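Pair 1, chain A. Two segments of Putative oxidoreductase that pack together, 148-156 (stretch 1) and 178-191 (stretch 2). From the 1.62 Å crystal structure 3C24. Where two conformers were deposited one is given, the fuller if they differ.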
# COMPACT_ATOMS: atom_id res chain seq x y z
N GLN A 148 5.39 15.80 -3.82
CA GLN A 148 6.00 14.89 -2.86
C GLN A 148 6.77 15.68 -1.85
O GLN A 148 7.14 16.82 -2.11
CB GLN A 148 6.97 13.93 -3.55
CG GLN A 148 8.27 14.60 -4.05
CD GLN A 148 9.23 13.60 -4.66
OE1 GLN A 148 9.33 12.45 -4.21
NE2 GLN A 148 9.96 14.02 -5.70
N ALA A 149 7.02 15.05 -0.72
CA ALA A 149 7.95 15.57 0.27
C ALA A 149 9.36 14.95 -0.02
O ALA A 149 9.50 13.97 -0.76
CB ALA A 149 7.49 15.14 1.69
N ILE A 150 10.41 15.55 0.54
CA ILE A 150 11.76 15.02 0.43
C ILE A 150 12.45 15.09 1.80
O ILE A 150 11.97 15.76 2.72
CB ILE A 150 12.60 15.78 -0.62
CG1 ILE A 150 12.90 17.21 -0.17
CG2 ILE A 150 11.87 15.79 -2.00
CD1 ILE A 150 13.88 17.96 -1.16
N VAL A 151 13.57 14.37 1.91
CA VAL A 151 14.41 14.37 3.13
C VAL A 151 15.84 14.72 2.77
O VAL A 151 16.37 14.26 1.74
CB VAL A 151 14.36 13.01 3.90
CG1 VAL A 151 12.96 12.79 4.50
CG2 VAL A 151 14.82 11.85 2.99
N CYS A 152 16.46 15.54 3.60
CA CYS A 152 17.82 16.00 3.36
C CYS A 152 18.64 16.05 4.62
O CYS A 152 18.13 16.31 5.70
CB CYS A 152 17.80 17.44 2.82
SG CYS A 152 16.85 17.74 1.29
N ALA A 153 19.94 15.83 4.44
CA ALA A 153 20.90 15.92 5.51
C ALA A 153 22.17 16.61 5.10
O ALA A 153 22.71 16.39 4.00
CB ALA A 153 21.27 14.53 5.99
N LEU A 154 22.64 17.48 5.97
CA LEU A 154 23.95 18.08 5.83
C LEU A 154 24.92 17.11 6.51
O LEU A 154 24.95 16.97 7.74
CB LEU A 154 24.03 19.46 6.48
CG LEU A 154 25.35 20.21 6.33
CD1 LEU A 154 25.72 20.49 4.81
CD2 LEU A 154 25.24 21.53 7.12
N MSE A 155 25.67 16.38 5.69
CA MSE A 155 26.61 15.38 6.22
C MSE A 155 27.83 16.04 6.80
O MSE A 155 28.37 15.63 7.82
CB MSE A 155 27.01 14.36 5.15
CG MSE A 155 28.08 13.41 5.59
SE MSE A 155 28.42 12.20 4.11
CE MSE A 155 29.93 11.27 4.83
N GLN A 156 28.32 17.03 6.08
CA GLN A 156 29.44 17.81 6.56
C GLN A 156 29.47 19.13 5.83
O GLN A 156 29.01 19.28 4.70
CB GLN A 156 30.76 17.05 6.41
CG GLN A 156 31.28 16.97 5.07
CD GLN A 156 32.72 16.47 5.03
OE1 GLN A 156 33.00 15.38 5.50
NE2 GLN A 156 33.60 17.22 4.36
N ARG A 178 7.12 19.59 1.19
CA ARG A 178 7.87 19.67 2.45
C ARG A 178 9.27 19.09 2.30
O ARG A 178 9.44 18.08 1.66
CB ARG A 178 7.17 18.81 3.54
CG ARG A 178 5.80 19.24 3.94
CD ARG A 178 5.22 18.42 5.08
NE ARG A 178 4.65 17.13 4.68
CZ ARG A 178 3.48 17.02 4.08
NH1 ARG A 178 2.76 18.10 3.82
NH2 ARG A 178 3.03 15.83 3.75
N THR A 179 10.23 19.76 2.92
CA THR A 179 11.60 19.30 2.99
C THR A 179 11.98 19.09 4.44
O THR A 179 12.12 20.04 5.20
CB THR A 179 12.56 20.34 2.40
OG1 THR A 179 12.12 20.63 1.06
CG2 THR A 179 13.95 19.83 2.33
N HIS A 180 12.16 17.82 4.77
CA HIS A 180 12.51 17.38 6.13
C HIS A 180 14.02 17.24 6.31
O HIS A 180 14.67 16.50 5.62
CB HIS A 180 11.89 16.02 6.42
CG HIS A 180 10.40 15.98 6.27
ND1 HIS A 180 9.55 16.52 7.21
CD2 HIS A 180 9.62 15.44 5.31
CE1 HIS A 180 8.30 16.33 6.82
NE2 HIS A 180 8.32 15.66 5.68
N ARG A 181 14.55 18.03 7.24
CA ARG A 181 15.95 17.97 7.61
C ARG A 181 16.20 16.93 8.68
O ARG A 181 15.52 16.90 9.71
CB ARG A 181 16.49 19.32 8.12
CG ARG A 181 18.02 19.28 8.42
CD ARG A 181 18.56 20.66 8.72
NE ARG A 181 20.00 20.61 8.95
CZ ARG A 181 20.76 21.69 9.11
NH1 ARG A 181 20.23 22.89 9.00
NH2 ARG A 181 22.07 21.56 9.34
N VAL A 182 17.13 16.05 8.37
CA VAL A 182 17.57 14.98 9.29
C VAL A 182 19.10 14.89 9.34
O VAL A 182 19.82 15.54 8.58
CB VAL A 182 17.03 13.61 8.87
CG1 VAL A 182 15.48 13.53 8.97
CG2 VAL A 182 17.48 13.23 7.46
N THR A 183 19.59 14.03 10.22
CA THR A 183 21.02 13.74 10.26
C THR A 183 21.32 12.67 9.24
O THR A 183 20.41 11.97 8.75
CB THR A 183 21.50 13.21 11.62
OG1 THR A 183 20.90 11.93 11.89
CG2 THR A 183 21.14 14.20 12.74
N THR A 184 22.60 12.49 8.94
CA THR A 184 23.05 11.46 8.02
C THR A 184 22.54 10.09 8.48
O THR A 184 22.00 9.32 7.68
CB THR A 184 24.58 11.41 7.92
OG1 THR A 184 25.03 12.69 7.49
CG2 THR A 184 25.09 10.33 6.91
N GLU A 185 22.70 9.79 9.76
CA GLU A 185 22.26 8.49 10.28
C GLU A 185 20.74 8.29 10.22
O GLU A 185 20.23 7.21 9.87
CB GLU A 185 22.78 8.27 11.69
CG GLU A 185 22.39 6.89 12.22
CD GLU A 185 23.11 6.55 13.51
OE1 GLU A 185 22.62 6.95 14.59
OE2 GLU A 185 24.16 5.87 13.42
N GLN A 186 20.01 9.35 10.54
CA GLN A 186 18.57 9.32 10.45
C GLN A 186 18.12 9.07 9.01
O GLN A 186 17.21 8.25 8.75
CB GLN A 186 17.95 10.61 10.99
CG GLN A 186 17.99 10.70 12.53
CD GLN A 186 17.53 12.03 13.03
OE1 GLN A 186 17.70 13.04 12.35
NE2 GLN A 186 16.95 12.06 14.25
N LEU A 187 18.80 9.70 8.03
CA LEU A 187 18.42 9.50 6.63
C LEU A 187 18.66 8.05 6.24
O LEU A 187 17.84 7.44 5.55
CB LEU A 187 19.20 10.40 5.70
CG LEU A 187 18.41 10.92 4.50
CD1 LEU A 187 19.25 11.98 3.80
CD2 LEU A 187 17.95 9.88 3.51
N ALA A 188 19.76 7.48 6.74
CA ALA A 188 20.13 6.07 6.47
C ALA A 188 19.08 5.11 7.06
O ALA A 188 18.71 4.13 6.46
CB ALA A 188 21.52 5.73 6.99
N ILE A 189 18.58 5.46 8.24
CA ILE A 189 17.49 4.68 8.89
C ILE A 189 16.25 4.66 8.04
O ILE A 189 15.52 3.66 7.96
CB ILE A 189 17.21 5.19 10.35
CG1 ILE A 189 18.43 4.91 11.25
CG2 ILE A 189 15.91 4.55 10.93
CD1 ILE A 189 18.39 5.59 12.64
N LEU A 190 16.00 5.79 7.39
CA LEU A 190 14.84 5.91 6.48
C LEU A 190 15.11 5.08 5.22
O LEU A 190 14.24 4.34 4.76
CB LEU A 190 14.52 7.35 6.17
CG LEU A 190 13.98 8.21 7.31
CD1 LEU A 190 13.77 9.67 6.84
CD2 LEU A 190 12.66 7.66 7.86
N GLU A 191 16.30 5.23 4.66
CA GLU A 191 16.73 4.48 3.48
C GLU A 191 18.24 4.26 3.59
O GLU A 191 18.96 5.21 3.56
CB GLU A 191 16.33 5.19 2.20
CG GLU A 191 16.96 6.51 1.99
CD GLU A 191 18.24 6.47 1.16
OE1 GLU A 191 18.61 5.43 0.57
OE2 GLU A 191 18.87 7.52 1.10
O HOH W 1 21.23 17.91 8.48
O HOH W 2 23.95 15.24 9.75
O HOH W 3 27.31 13.43 9.06

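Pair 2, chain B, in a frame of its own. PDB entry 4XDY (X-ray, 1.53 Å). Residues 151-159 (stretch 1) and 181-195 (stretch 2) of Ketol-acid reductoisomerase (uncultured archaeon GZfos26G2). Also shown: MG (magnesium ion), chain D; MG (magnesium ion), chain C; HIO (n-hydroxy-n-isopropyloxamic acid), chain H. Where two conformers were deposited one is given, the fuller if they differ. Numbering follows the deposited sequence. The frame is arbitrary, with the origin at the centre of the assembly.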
# COMPACT_ATOMS: atom_id res chain seq x y z
N VAL B 151 2.24 -13.05 9.38
CA VAL B 151 1.73 -11.68 9.67
C VAL B 151 1.90 -11.44 11.13
O VAL B 151 1.81 -12.41 11.94
CB VAL B 151 0.27 -11.47 9.20
CG1 VAL B 151 0.25 -11.59 7.69
CG2 VAL B 151 -0.62 -12.46 9.90
N PRO B 152 2.03 -10.17 11.52
CA PRO B 152 2.10 -9.86 12.95
C PRO B 152 0.81 -10.21 13.69
O PRO B 152 -0.27 -10.25 13.11
CB PRO B 152 2.35 -8.34 13.01
CG PRO B 152 2.89 -7.97 11.67
CD PRO B 152 2.19 -8.93 10.71
N GLY B 153 0.94 -10.53 14.97
CA GLY B 153 -0.22 -10.83 15.82
C GLY B 153 -0.20 -10.34 17.24
O GLY B 153 0.87 -10.02 17.80
N LEU B 154 -1.37 -10.27 17.83
CA LEU B 154 -1.58 -9.84 19.20
C LEU B 154 -2.23 -11.01 19.93
O LEU B 154 -3.20 -11.66 19.41
CB LEU B 154 -2.52 -8.61 19.28
CG LEU B 154 -1.80 -7.26 19.21
CD1 LEU B 154 -0.82 -7.06 18.12
CD2 LEU B 154 -2.84 -6.12 19.17
N VAL B 155 -1.70 -11.33 21.12
CA VAL B 155 -2.20 -12.44 21.89
C VAL B 155 -2.63 -11.98 23.27
O VAL B 155 -1.86 -11.34 23.98
CB VAL B 155 -1.16 -13.58 21.97
CG1 VAL B 155 -1.60 -14.67 22.94
CG2 VAL B 155 -0.89 -14.15 20.62
N ALA B 156 -3.87 -12.27 23.64
CA ALA B 156 -4.42 -11.90 24.90
C ALA B 156 -5.07 -13.11 25.61
O ALA B 156 -5.53 -14.04 24.97
CB ALA B 156 -5.44 -10.82 24.79
N VAL B 157 -5.12 -13.02 26.94
CA VAL B 157 -5.77 -14.02 27.79
C VAL B 157 -6.66 -13.34 28.76
O VAL B 157 -6.24 -12.51 29.57
CB VAL B 157 -4.72 -14.91 28.55
CG1 VAL B 157 -5.49 -15.91 29.40
CG2 VAL B 157 -3.80 -15.58 27.59
N LYS B 158 -7.94 -13.69 28.73
CA LYS B 158 -8.91 -13.04 29.59
C LYS B 158 -9.19 -13.98 30.81
O LYS B 158 -9.44 -13.47 31.86
CB LYS B 158 -10.23 -12.89 28.85
CG LYS B 158 -11.42 -12.35 29.67
CD LYS B 158 -11.09 -10.89 29.95
CE LYS B 158 -12.17 -10.03 30.54
NZ LYS B 158 -11.53 -8.67 30.43
N GLN B 159 -9.20 -15.30 30.56
CA GLN B 159 -9.47 -16.32 31.64
C GLN B 159 -8.51 -17.51 31.44
O GLN B 159 -8.28 -17.97 30.33
CB GLN B 159 -10.90 -16.87 31.58
CG GLN B 159 -11.98 -15.85 31.79
CD GLN B 159 -13.36 -16.36 31.92
OE1 GLN B 159 -14.25 -15.54 32.08
NE2 GLN B 159 -13.61 -17.64 31.70
N ALA B 181 6.79 -12.92 11.88
CA ALA B 181 6.75 -11.47 11.86
C ALA B 181 6.86 -10.93 13.29
O ALA B 181 7.55 -9.93 13.53
CB ALA B 181 5.41 -11.00 11.22
N GLY B 182 6.15 -11.57 14.21
CA GLY B 182 6.21 -11.21 15.61
C GLY B 182 4.87 -11.10 16.27
O GLY B 182 3.87 -10.70 15.64
N ILE B 183 4.86 -11.45 17.54
CA ILE B 183 3.66 -11.46 18.40
C ILE B 183 3.90 -10.50 19.57
O ILE B 183 5.01 -10.43 20.22
CB ILE B 183 3.39 -12.91 18.93
CG1 ILE B 183 3.05 -13.80 17.77
CG2 ILE B 183 2.44 -13.00 20.09
CD1 ILE B 183 1.75 -13.48 17.12
N LEU B 184 2.88 -9.72 19.86
CA LEU B 184 2.81 -8.88 21.04
C LEU B 184 1.74 -9.38 21.96
O LEU B 184 0.58 -9.64 21.53
CB LEU B 184 2.44 -7.43 20.66
CG LEU B 184 3.35 -6.83 19.59
CD1 LEU B 184 2.80 -5.44 19.27
CD2 LEU B 184 4.79 -6.77 20.09
N GLU B 185 2.08 -9.49 23.26
CA GLU B 185 1.07 -9.75 24.25
C GLU B 185 0.38 -8.55 24.73
O GLU B 185 1.03 -7.46 24.89
CB GLU B 185 1.70 -10.49 25.44
CG GLU B 185 2.32 -11.80 25.04
CD GLU B 185 2.64 -12.69 26.26
OE1 GLU B 185 1.73 -13.35 26.81
OE2 GLU B 185 3.81 -12.65 26.66
N CYS B 186 -0.94 -8.67 24.97
CA CYS B 186 -1.74 -7.49 25.28
C CYS B 186 -3.02 -7.95 25.94
O CYS B 186 -3.20 -9.16 26.22
CB CYS B 186 -2.01 -6.66 24.02
SG CYS B 186 -3.16 -7.52 22.88
N THR B 187 -3.90 -7.05 26.27
CA THR B 187 -5.18 -7.41 26.83
C THR B 187 -6.24 -7.44 25.71
O THR B 187 -6.03 -6.89 24.61
CB THR B 187 -5.70 -6.42 27.89
OG1 THR B 187 -5.91 -5.12 27.31
CG2 THR B 187 -4.69 -6.28 29.08
N PHE B 188 -7.38 -8.04 26.01
CA PHE B 188 -8.50 -8.10 25.07
C PHE B 188 -8.94 -6.63 24.71
O PHE B 188 -9.22 -6.33 23.55
CB PHE B 188 -9.65 -8.79 25.69
CG PHE B 188 -9.82 -10.21 25.23
CD1 PHE B 188 -9.00 -11.21 25.72
CD2 PHE B 188 -10.80 -10.57 24.26
CE1 PHE B 188 -9.19 -12.54 25.32
CE2 PHE B 188 -11.01 -11.88 23.90
CZ PHE B 188 -10.15 -12.87 24.41
N GLU B 189 -8.89 -5.75 25.71
CA GLU B 189 -9.39 -4.39 25.56
C GLU B 189 -8.39 -3.62 24.69
O GLU B 189 -8.76 -2.81 23.84
CB GLU B 189 -9.64 -3.77 26.95
CG GLU B 189 -10.79 -4.47 27.75
CD GLU B 189 -10.50 -5.90 28.33
OE1 GLU B 189 -9.25 -6.20 28.57
OE2 GLU B 189 -11.54 -6.76 28.45
N GLN B 190 -7.11 -3.82 24.91
CA GLN B 190 -6.13 -3.15 24.08
C GLN B 190 -6.22 -3.47 22.61
O GLN B 190 -6.14 -2.57 21.79
CB GLN B 190 -4.69 -3.38 24.50
CG GLN B 190 -4.25 -2.77 25.81
CD GLN B 190 -2.81 -3.22 26.02
OE1 GLN B 190 -2.58 -4.33 26.46
NE2 GLN B 190 -1.86 -2.41 25.54
N GLU B 191 -6.29 -4.74 22.29
CA GLU B 191 -6.50 -5.17 20.91
C GLU B 191 -7.73 -4.56 20.32
O GLU B 191 -7.66 -4.01 19.21
CB GLU B 191 -6.60 -6.67 20.76
CG GLU B 191 -6.48 -7.10 19.29
CD GLU B 191 -7.79 -7.09 18.47
OE1 GLU B 191 -8.88 -7.07 19.05
OE2 GLU B 191 -7.60 -7.09 17.25
N THR B 192 -8.82 -4.54 21.07
CA THR B 192 -10.07 -4.13 20.53
C THR B 192 -9.96 -2.68 20.10
O THR B 192 -10.36 -2.27 19.00
CB THR B 192 -11.19 -4.27 21.56
OG1 THR B 192 -11.33 -5.67 21.95
CG2 THR B 192 -12.48 -3.77 20.96
N TYR B 193 -9.40 -1.86 20.99
CA TYR B 193 -9.37 -0.44 20.71
C TYR B 193 -8.41 -0.05 19.63
O TYR B 193 -8.77 0.77 18.74
CB TYR B 193 -9.04 0.35 22.00
CG TYR B 193 -9.91 0.07 23.19
CD1 TYR B 193 -11.26 -0.24 23.08
CD2 TYR B 193 -9.37 0.17 24.48
CE1 TYR B 193 -12.05 -0.51 24.19
CE2 TYR B 193 -10.16 -0.08 25.61
CZ TYR B 193 -11.50 -0.38 25.48
OH TYR B 193 -12.29 -0.63 26.57
N GLU B 194 -7.23 -0.61 19.64
CA GLU B 194 -6.21 -0.26 18.62
C GLU B 194 -6.70 -0.72 17.25
O GLU B 194 -6.48 -0.05 16.25
CB GLU B 194 -4.84 -0.82 18.96
CG GLU B 194 -4.69 -2.32 18.93
CD GLU B 194 -4.52 -2.89 17.55
OE1 GLU B 194 -4.75 -4.12 17.40
OE2 GLU B 194 -4.03 -2.15 16.61
N ASP B 195 -7.34 -1.89 17.24
CA ASP B 195 -7.80 -2.52 15.98
C ASP B 195 -8.90 -1.68 15.33
O ASP B 195 -8.83 -1.38 14.15
CB ASP B 195 -8.31 -3.92 16.25
CG ASP B 195 -8.62 -4.66 14.96
OD1 ASP B 195 -7.66 -5.10 14.30
OD2 ASP B 195 -9.83 -4.68 14.61
MG MG D . -7.27 -5.29 12.34
MG MG C . -10.85 -5.30 12.93
C1 HIO H . -10.80 -6.25 10.26
O11 HIO H . -11.63 -6.04 11.18
O12 HIO H . -11.01 -6.77 9.11
C2 HIO H . -9.39 -5.89 10.71
O2 HIO H . -9.19 -5.76 11.95
N3 HIO H . -8.41 -5.59 9.88
O3 HIO H . -7.03 -5.60 10.37
C4 HIO H . -8.61 -5.31 8.49
C41 HIO H . -7.88 -4.00 8.14
C42 HIO H . -8.09 -6.53 7.74
O HOH W 4 -0.94 -12.98 26.24
O HOH W 5 -7.30 -9.70 28.46
O HOH W 6 -3.85 -10.76 28.17
O HOH W 7 -7.62 -3.22 12.17
O HOH W 8 -12.70 -4.82 13.74
O HOH W 9 -10.95 -7.28 13.81
O HOH W 10 -6.89 -7.35 13.01
O HOH W 11 -5.16 -4.86 12.71

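Where do the two contacts differ most sharply? They part at the start of the helix. In pair 2, K158(B) reaches across to the helix and forms a salt bridge, NZ of K158(B) lying 2.8 Å from OE2 of E189(B), while its CB rests 3.7 Å from CE1 of F188(B). The matching M155(A) of pair 1, a selenomethionine, sends its end away from the helix, and E185(A), which matches E189(B), makes no contact with the strand. Instead, CA of M155(A) lies 3.4 Å from OG1 of T184(A), and a water links that hydroxyl to the carbonyl O of M155(A).

What backbone arrangement do they nevertheless share? In each, two neighbouring parallel strands, the second leading into a helix, pack so that the helix runs roughly against the first strand, their N-to-C directions 142° apart in pair 1 and 143° in pair 2; fourteen central residues superpose to 0.6 Å. Four backbone hydrogen bonds join the strands at matching positions. In pair 1, for example, N of H180(A) donates to O of I150(A) at 2.9 Å, as N of L184(B) does to O of G153(B) at 2.9 Å. Each helix also begins with the same cap: N of Q186(A) donates to OG1 of T183(A) at 3.0 Å, and N of Q190(B) to OG1 of T187(B) at 3.0 Å. The glutamine answers in both, its OE1 accepting from the threonine N.

How is the space between strand and helix filled? A153(A) and A156(B) coincide almost exactly, and both put their CB against the backbone just ahead of the helix: CB of A153(A) is 3.1 Å from O of V182(A), and CB of A156(B) is 3.1 Å from O of C186(B). Next to this alanine, pair 1 packs L187(A), whose CD2 meets CG2 of V151(A) at 3.7 Å. In pair 2 the matching helix residue is E191(B), and the larger L154(B) brings its CD2 to 3.8 Å from CG of E191(B). F188(B), in place of T184(A), adds bulk, its CD1 3.7 Å from CB of A156(B).

What happens on the sheet face that carries C152(A) and V155(B)? In pair 1, CG1 of I150(A) lies 3.7 Å from OG1 of T179(A). Pair 2 has G153(B) in place of the isoleucine, and I183(B) bends its end toward the space above it; an ideal CB on G153(B) would lie only 2.7 Å from CD1 of I183(B), a clash. One isoleucine thus serves each pair here, supplied by different strands.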